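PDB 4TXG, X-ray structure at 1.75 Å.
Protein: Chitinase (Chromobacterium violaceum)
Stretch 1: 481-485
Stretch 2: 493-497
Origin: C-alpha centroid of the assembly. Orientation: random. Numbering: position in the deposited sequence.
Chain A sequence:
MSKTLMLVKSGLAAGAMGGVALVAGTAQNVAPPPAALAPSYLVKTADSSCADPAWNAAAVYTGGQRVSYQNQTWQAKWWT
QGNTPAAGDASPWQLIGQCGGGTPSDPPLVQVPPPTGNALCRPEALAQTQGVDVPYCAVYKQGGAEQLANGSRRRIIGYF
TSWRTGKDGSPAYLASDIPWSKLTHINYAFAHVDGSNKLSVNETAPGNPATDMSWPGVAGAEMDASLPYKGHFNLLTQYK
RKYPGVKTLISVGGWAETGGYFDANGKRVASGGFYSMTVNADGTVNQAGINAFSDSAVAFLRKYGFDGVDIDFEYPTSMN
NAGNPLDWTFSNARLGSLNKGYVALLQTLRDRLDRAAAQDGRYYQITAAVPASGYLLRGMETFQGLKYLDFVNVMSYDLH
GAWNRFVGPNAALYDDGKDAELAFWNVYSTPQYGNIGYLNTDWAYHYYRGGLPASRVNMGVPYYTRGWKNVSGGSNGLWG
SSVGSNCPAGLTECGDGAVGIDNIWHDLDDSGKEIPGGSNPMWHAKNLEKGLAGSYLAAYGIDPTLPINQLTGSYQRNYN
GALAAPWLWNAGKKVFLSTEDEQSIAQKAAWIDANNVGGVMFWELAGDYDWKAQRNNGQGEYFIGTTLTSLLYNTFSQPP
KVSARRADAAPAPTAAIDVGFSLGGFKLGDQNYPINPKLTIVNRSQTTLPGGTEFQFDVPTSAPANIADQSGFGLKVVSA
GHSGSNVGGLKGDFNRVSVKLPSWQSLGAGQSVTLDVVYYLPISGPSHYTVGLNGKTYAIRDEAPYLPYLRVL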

# COMPACT_ATOMS: atom_id res chain seq x y z
N SER A 481 24.92 -4.21 11.33
CA SER A 481 24.11 -4.27 12.54
C SER A 481 24.29 -3.02 13.38
O SER A 481 25.40 -2.52 13.53
CB SER A 481 24.47 -5.50 13.36
OG SER A 481 23.76 -5.50 14.59
N SER A 482 23.19 -2.53 13.94
CA SER A 482 23.23 -1.33 14.75
C SER A 482 22.21 -1.42 15.87
O SER A 482 21.04 -1.15 15.67
CB SER A 482 22.95 -0.10 13.89
OG SER A 482 22.65 1.03 14.70
N VAL A 483 22.66 -1.83 17.05
CA VAL A 483 21.74 -2.00 18.18
C VAL A 483 21.70 -0.72 19.00
O VAL A 483 22.73 -0.09 19.25
CB VAL A 483 22.16 -3.20 19.06
CG1 VAL A 483 21.35 -3.25 20.36
CG2 VAL A 483 22.02 -4.50 18.27
N GLY A 484 20.50 -0.32 19.41
CA GLY A 484 20.31 0.95 20.09
C GLY A 484 19.94 0.81 21.55
O GLY A 484 19.59 -0.27 22.02
N SER A 485 20.01 1.93 22.26
CA SER A 485 19.68 1.96 23.68
C SER A 485 18.53 2.92 23.94
O SER A 485 18.23 3.76 23.09
CB SER A 485 20.89 2.37 24.51
OG SER A 485 22.07 2.23 23.74
N GLU A 493 13.11 -3.45 21.98
CA GLU A 493 14.44 -3.46 21.38
C GLU A 493 14.42 -2.40 20.29
O GLU A 493 13.35 -2.01 19.84
CB GLU A 493 14.79 -4.84 20.81
CG GLU A 493 14.01 -5.19 19.55
CD GLU A 493 14.48 -6.48 18.90
OE1 GLU A 493 14.74 -7.46 19.63
OE2 GLU A 493 14.59 -6.52 17.66
N CYS A 494 15.58 -1.94 19.86
CA CYS A 494 15.62 -0.98 18.76
C CYS A 494 16.99 -0.97 18.11
O CYS A 494 17.95 -1.50 18.67
CB CYS A 494 15.27 0.43 19.25
SG CYS A 494 16.47 1.11 20.40
N GLY A 495 17.07 -0.38 16.93
CA GLY A 495 18.36 -0.08 16.34
C GLY A 495 18.86 1.24 16.90
O GLY A 495 18.14 1.93 17.62
N ASP A 496 20.11 1.60 16.59
CA ASP A 496 20.67 2.88 17.02
C ASP A 496 20.40 3.91 15.93
O ASP A 496 21.19 4.06 15.02
CB ASP A 496 22.17 2.75 17.29
CG ASP A 496 22.70 3.82 18.24
OD1 ASP A 496 21.94 4.73 18.63
OD2 ASP A 496 23.89 3.74 18.58
N GLY A 497 19.26 4.60 16.03
CA GLY A 497 18.85 5.53 14.99
C GLY A 497 19.79 6.72 14.84
O GLY A 497 20.32 7.21 15.83
O HOH W 1 20.26 4.30 20.71

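The two stretches meet mainly through their backbones, which form a single beta bridge between Val483 and Gly495 (CA to CA, 4.3 Å). Two main-chain hydrogen bonds frame it. Gly484 N donates to Cys494 O at 2.9 Å, with a nearly straight N-H...O angle of 161°. Asp496 N donates to Ser482 O at 3.0 Å with a more bent angle of 142°; the same amide also donates to Ser482 OG at 3.2 Å and 139°, so the proton is shared between two acceptors, neither in line with it. The t rotamer of Ser482 brings its hydroxyl close enough to share this proton, something a short polar side chain does well.

Weaker CA-H...O contacts supplement these bonds. Gly495 CA lies 3.0 Å from Ser482 O, and Gly484 CA lies 3.4 Å from Gly495 O. Glycine suits both positions. An ideal CB on Gly484 would point toward the other stretch and fall 2.1 Å from Gly495 O, a clash; one on Gly495 would sit a tight 3.1 Å from Ser482 O. Because Gly484 has no side chain, its CA can come within 3.6 Å of Asp496 CA.

Packing by side chains is more limited. Asp496 CB rests 3.1 Å from Ser482 OG and 3.5 Å from Val483 O, so its short aliphatic link packs against polar atoms. The CB of Val483 points away, leaving that residue to contribute chiefly through its backbone. Buried Cys494 sets its SG 3.7 Å from Gly484 C, where a compact sulfur fits against a residue without a side chain.

One water extends the polar network. It accepts from Ser485 N at 2.8 Å and lies 2.7 Å from Asp496 OD1, to which it can donate, joining the stretches where no direct bond links these residues. The carboxylate suits this role, since OD1 can accept from the water while also being hydrogen-bonded elsewhere in the structure.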